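Local coordinates for protein 2-hydroxyisobutyryl-CoA synthetase (PDB 6HDY) that belongs to the acyl-CoA synthetases of the ANL superfamily of AMP-binding enzymes, at residues A[50-62]-A[77-89]. Sequence-based numbering, arbitrary orientation.
Sequences ILGRLQQVCQYAW and FQPSQLKSLEDFE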
loop_
_atom_site.group_PDB
_atom_site.type_symbol
_atom_site.label_atom_id
_atom_site.label_comp_id
_atom_site.label_asym_id
_atom_site.label_seq_id
_atom_site.Cartn_x
_atom_site.Cartn_y
_atom_site.Cartn_z
ATOM N N ILE A 50 9.733 25.498 -22.922
ATOM C CA ILE A 50 10.425 24.851 -21.785
ATOM C C ILE A 50 11.300 25.884 -21.079
ATOM O O ILE A 50 11.216 26.004 -19.864
ATOM C CB ILE A 50 11.210 23.580 -22.214
ATOM C CG1 ILE A 50 10.240 22.426 -22.502
ATOM C CG2 ILE A 50 12.265 23.170 -21.159
ATOM C CD1 ILE A 50 10.769 21.382 -23.441
ATOM N N LEU A 51 12.067 26.674 -21.852
ATOM C CA LEU A 51 12.927 27.748 -21.349
ATOM C C LEU A 51 12.077 28.797 -20.630
ATOM O O LEU A 51 12.486 29.287 -19.575
ATOM C CB LEU A 51 13.738 28.380 -22.505
ATOM C CG LEU A 51 14.458 29.726 -22.239
ATOM C CD1 LEU A 51 15.542 29.582 -21.154
ATOM C CD2 LEU A 51 15.018 30.323 -23.531
ATOM N N GLY A 52 10.908 29.112 -21.207
ATOM C CA GLY A 52 9.935 30.041 -20.642
ATOM C C GLY A 52 9.459 29.565 -19.284
ATOM O O GLY A 52 9.454 30.328 -18.315
ATOM N N ARG A 53 9.118 28.269 -19.199
ATOM C CA ARG A 53 8.678 27.625 -17.959
ATOM C C ARG A 53 9.810 27.585 -16.924
ATOM O O ARG A 53 9.572 27.799 -15.737
ATOM C CB ARG A 53 8.179 26.190 -18.242
ATOM C CG ARG A 53 7.725 25.422 -16.973
ATOM C CD ARG A 53 6.647 26.127 -16.140
ATOM N NE ARG A 53 5.501 26.532 -16.956
ATOM C CZ ARG A 53 4.525 25.712 -17.323
ATOM N NH1 ARG A 53 4.515 24.448 -16.904
ATOM N NH2 ARG A 53 3.541 26.149 -18.089
ATOM N N LEU A 54 11.027 27.275 -17.395
ATOM C CA LEU A 54 12.265 27.175 -16.625
ATOM C C LEU A 54 12.504 28.478 -15.881
ATOM O O LEU A 54 12.860 28.452 -14.707
ATOM C CB LEU A 54 13.426 26.866 -17.596
ATOM C CG LEU A 54 14.264 25.588 -17.421
ATOM C CD1 LEU A 54 13.590 24.508 -16.592
ATOM C CD2 LEU A 54 14.761 25.058 -18.752
ATOM N N GLN A 55 12.217 29.609 -16.533
ATOM C CA GLN A 55 12.334 30.948 -15.963
ATOM C C GLN A 55 11.303 31.143 -14.841
ATOM O O GLN A 55 11.656 31.623 -13.759
ATOM C CB GLN A 55 12.167 32.016 -17.059
ATOM C CG GLN A 55 13.317 32.007 -18.070
ATOM C CD GLN A 55 12.981 32.750 -19.343
ATOM O OE1 GLN A 55 11.903 32.594 -19.924
ATOM N NE2 GLN A 55 13.912 33.559 -19.818
ATOM N N GLN A 56 10.042 30.714 -15.093
ATOM C CA GLN A 56 8.936 30.764 -14.135
ATOM C C GLN A 56 9.294 29.942 -12.883
ATOM O O GLN A 56 9.183 30.457 -11.784
ATOM C CB GLN A 56 7.634 30.214 -14.759
ATOM C CG GLN A 56 6.998 31.047 -15.848
ATOM C CD GLN A 56 5.679 30.456 -16.317
ATOM O OE1 GLN A 56 5.626 29.750 -17.338
ATOM N NE2 GLN A 56 4.576 30.775 -15.613
ATOM N N VAL A 57 9.756 28.679 -13.068
ATOM C CA VAL A 57 10.131 27.735 -11.998
ATOM C C VAL A 57 11.262 28.304 -11.114
ATOM O O VAL A 57 11.150 28.293 -9.884
ATOM C CB VAL A 57 10.447 26.319 -12.576
ATOM C CG1 VAL A 57 11.032 25.380 -11.512
ATOM C CG2 VAL A 57 9.192 25.698 -13.199
ATOM N N CYS A 58 12.325 28.813 -11.750
ATOM C CA CYS A 58 13.474 29.399 -11.068
ATOM C C CYS A 58 13.102 30.640 -10.270
ATOM O O CYS A 58 13.664 30.861 -9.199
ATOM C CB CYS A 58 14.608 29.669 -12.052
ATOM S SG CYS A 58 15.524 28.185 -12.531
ATOM N N GLN A 59 12.140 31.435 -10.774
ATOM C CA GLN A 59 11.638 32.624 -10.085
ATOM C C GLN A 59 10.809 32.145 -8.897
ATOM O O GLN A 59 10.930 32.680 -7.794
ATOM C CB GLN A 59 10.772 33.474 -11.026
ATOM C CG GLN A 59 11.573 34.344 -11.991
ATOM C CD GLN A 59 10.828 34.702 -13.265
ATOM O OE1 GLN A 59 9.591 34.776 -13.309
ATOM N NE2 GLN A 59 11.575 34.975 -14.331
ATOM N N TYR A 60 10.008 31.086 -9.115
ATOM C CA TYR A 60 9.181 30.502 -8.064
ATOM C C TYR A 60 10.061 29.967 -6.924
ATOM O O TYR A 60 9.772 30.251 -5.778
ATOM C CB TYR A 60 8.210 29.442 -8.635
ATOM C CG TYR A 60 7.461 28.676 -7.555
ATOM C CD1 TYR A 60 6.307 29.200 -6.969
ATOM C CD2 TYR A 60 7.922 27.440 -7.100
ATOM C CE1 TYR A 60 5.620 28.499 -5.981
ATOM C CE2 TYR A 60 7.258 26.751 -6.090
ATOM C CZ TYR A 60 6.108 27.283 -5.535
ATOM O OH TYR A 60 5.482 26.608 -4.516
ATOM N N ALA A 61 11.154 29.245 -7.247
ATOM C CA ALA A 61 12.070 28.664 -6.253
ATOM C C ALA A 61 12.851 29.738 -5.503
ATOM O O ALA A 61 13.022 29.641 -4.298
ATOM C CB ALA A 61 13.011 27.682 -6.920
ATOM N N TRP A 62 13.286 30.790 -6.207
ATOM C CA TRP A 62 13.992 31.932 -5.608
ATOM C C TRP A 62 13.127 32.616 -4.561
ATOM O O TRP A 62 13.635 33.084 -3.542
ATOM C CB TRP A 62 14.324 32.939 -6.703
ATOM C CG TRP A 62 15.100 34.138 -6.263
ATOM C CD1 TRP A 62 14.603 35.371 -5.948
ATOM C CD2 TRP A 62 16.526 34.257 -6.229
ATOM N NE1 TRP A 62 15.632 36.250 -5.698
ATOM C CE2 TRP A 62 16.826 35.601 -5.892
ATOM C CE3 TRP A 62 17.586 33.355 -6.442
ATOM C CZ2 TRP A 62 18.144 36.064 -5.764
ATOM C CZ3 TRP A 62 18.889 33.812 -6.306
ATOM C CH2 TRP A 62 19.159 35.151 -5.969
ATOM N N PHE A 77 24.494 32.644 -9.365
ATOM C CA PHE A 77 23.335 32.597 -10.248
ATOM C C PHE A 77 22.089 33.300 -9.678
ATOM O O PHE A 77 21.730 33.131 -8.509
ATOM C CB PHE A 77 23.016 31.144 -10.676
ATOM C CG PHE A 77 21.770 31.023 -11.523
ATOM C CD1 PHE A 77 21.765 31.453 -12.848
ATOM C CD2 PHE A 77 20.580 30.545 -10.977
ATOM C CE1 PHE A 77 20.602 31.377 -13.620
ATOM C CE2 PHE A 77 19.416 30.473 -11.748
ATOM C CZ PHE A 77 19.431 30.901 -13.060
ATOM N N GLN A 78 21.412 34.037 -10.566
ATOM C CA GLN A 78 20.179 34.793 -10.360
ATOM C C GLN A 78 19.216 34.368 -11.508
ATOM O O GLN A 78 19.679 34.298 -12.651
ATOM C CB GLN A 78 20.525 36.286 -10.484
ATOM C CG GLN A 78 19.382 37.221 -10.212
ATOM C CD GLN A 78 19.902 38.571 -9.875
ATOM O OE1 GLN A 78 20.583 38.754 -8.866
ATOM N NE2 GLN A 78 19.579 39.544 -10.703
ATOM N N PRO A 79 17.898 34.114 -11.266
ATOM C CA PRO A 79 17.010 33.653 -12.368
ATOM C C PRO A 79 16.950 34.535 -13.640
ATOM O O PRO A 79 16.662 34.027 -14.732
ATOM C CB PRO A 79 15.638 33.524 -11.703
ATOM C CG PRO A 79 15.933 33.357 -10.234
ATOM C CD PRO A 79 17.179 34.145 -9.970
ATOM N N SER A 80 17.288 35.820 -13.522
ATOM C CA SER A 80 17.306 36.738 -14.657
ATOM C C SER A 80 18.436 36.428 -15.658
ATOM O O SER A 80 18.419 36.963 -16.771
ATOM C CB SER A 80 17.436 38.173 -14.173
ATOM O OG SER A 80 18.701 38.394 -13.573
ATOM N N GLN A 81 19.420 35.591 -15.246
ATOM C CA GLN A 81 20.569 35.188 -16.069
ATOM C C GLN A 81 20.234 33.942 -16.895
ATOM O O GLN A 81 21.040 33.527 -17.721
ATOM C CB GLN A 81 21.828 34.956 -15.211
ATOM C CG GLN A 81 22.325 36.184 -14.448
ATOM C CD GLN A 81 23.398 35.776 -13.478
ATOM O OE1 GLN A 81 23.134 35.143 -12.463
ATOM N NE2 GLN A 81 24.637 36.097 -13.775
ATOM N N LEU A 82 19.051 33.344 -16.663
ATOM C CA LEU A 82 18.581 32.195 -17.433
ATOM C C LEU A 82 17.981 32.802 -18.722
ATOM O O LEU A 82 16.830 33.249 -18.715
ATOM C CB LEU A 82 17.498 31.431 -16.645
ATOM C CG LEU A 82 17.466 29.907 -16.741
ATOM C CD1 LEU A 82 16.170 29.365 -16.165
ATOM C CD2 LEU A 82 17.669 29.399 -18.173
ATOM N N LYS A 83 18.786 32.888 -19.791
ATOM C CA LYS A 83 18.351 33.508 -21.049
ATOM C C LYS A 83 18.365 32.541 -22.233
ATOM O O LYS A 83 17.992 32.928 -23.339
ATOM C CB LYS A 83 19.159 34.784 -21.343
ATOM C CG LYS A 83 18.953 35.895 -20.312
ATOM C CD LYS A 83 19.602 37.169 -20.781
ATOM C CE LYS A 83 19.571 38.288 -19.775
ATOM N NZ LYS A 83 20.115 39.543 -20.373
ATOM N N SER A 84 18.762 31.275 -21.979
ATOM C CA SER A 84 18.829 30.164 -22.939
ATOM C C SER A 84 19.045 28.843 -22.186
ATOM O O SER A 84 19.410 28.863 -21.014
ATOM C CB SER A 84 19.954 30.383 -23.950
ATOM O OG SER A 84 21.237 30.293 -23.358
ATOM N N LEU A 85 18.871 27.698 -22.877
ATOM C CA LEU A 85 19.089 26.362 -22.326
ATOM C C LEU A 85 20.579 26.143 -22.023
ATOM O O LEU A 85 20.928 25.350 -21.140
ATOM C CB LEU A 85 18.549 25.277 -23.282
ATOM C CG LEU A 85 17.019 25.265 -23.516
ATOM C CD1 LEU A 85 16.642 24.278 -24.615
ATOM C CD2 LEU A 85 16.246 24.959 -22.229
ATOM N N GLU A 86 21.447 26.876 -22.741
ATOM C CA GLU A 86 22.893 26.853 -22.548
ATOM C C GLU A 86 23.270 27.576 -21.238
ATOM O O GLU A 86 24.223 27.173 -20.577
ATOM C CB GLU A 86 23.677 27.394 -23.775
ATOM C CG GLU A 86 22.860 27.856 -24.983
ATOM C CD GLU A 86 22.009 26.855 -25.751
ATOM O OE1 GLU A 86 22.485 25.729 -26.026
ATOM O OE2 GLU A 86 20.868 27.224 -26.116
ATOM N N ASP A 87 22.505 28.615 -20.853
ATOM C CA ASP A 87 22.705 29.346 -19.591
ATOM C C ASP A 87 22.347 28.436 -18.420
ATOM O O ASP A 87 23.044 28.426 -17.410
ATOM C CB ASP A 87 21.816 30.599 -19.527
ATOM C CG ASP A 87 22.297 31.825 -20.273
ATOM O OD1 ASP A 87 23.525 31.968 -20.464
ATOM O OD2 ASP A 87 21.462 32.671 -20.599
ATOM N N PHE A 88 21.257 27.669 -18.572
ATOM C CA PHE A 88 20.750 26.711 -17.602
ATOM C C PHE A 88 21.802 25.655 -17.233
ATOM O O PHE A 88 22.069 25.467 -16.051
ATOM C CB PHE A 88 19.481 26.044 -18.164
ATOM C CG PHE A 88 18.613 25.334 -17.155
ATOM C CD1 PHE A 88 17.932 26.048 -16.173
ATOM C CD2 PHE A 88 18.431 23.955 -17.218
ATOM C CE1 PHE A 88 17.138 25.386 -15.228
ATOM C CE2 PHE A 88 17.594 23.299 -16.307
ATOM C CZ PHE A 88 16.971 24.017 -15.306
ATOM N N GLU A 89 22.421 24.995 -18.236
ATOM C CA GLU A 89 23.404 23.931 -17.981
ATOM C C GLU A 89 24.714 24.415 -17.380
ATOM O O GLU A 89 25.323 23.702 -16.577
ATOM C CB GLU A 89 23.671 23.090 -19.237
ATOM C CG GLU A 89 24.292 23.854 -20.394
ATOM C CD GLU A 89 24.282 23.154 -21.737
ATOM O OE1 GLU A 89 24.140 21.910 -21.774
ATOM O OE2 GLU A 89 24.448 23.856 -22.758
#
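L82 enters the face of helix 50-62 between L51, L54 and C58: its CD2 lies 3.7 Å from L51 CD1, and its CD1 rests 3.9 Å from C58 SG. Towards the C-terminal end of segment 50-62, P79 packs on the helix through CB, near C58 CB, and CG, 3.5 Å from C58 O, while its CD lies over one face of the W62 six-membered ring, 4.0 Å from the centroid, a CH-pi contact. W62 CG is anti to the backbone N (chi1 -177°), which brings a face of the indole against P79 CD. A second CH-pi contact places L54 CG over the face of F88, 3.8 Å from the ring centroid, with C58 SG at that ring's edge. The one hydrogen bond across the interface is Q55 NE2 to L82 O (3.1 Å, N-H...O 158°), close to the amide plane of Q55.

Behind this shell, D87 OD2 accepts from K83 N (2.8 Å) and S84 OG N-caps helix 85-91 by accepting from D87 N; both bonds probably help hold the turn after L82. W72 of helix 66-74 touches C58 and W62. This is structural packing of a 3-10 turn and a capped helix start on helix 43-64: mainly apolar, with one polar tie, from Q55.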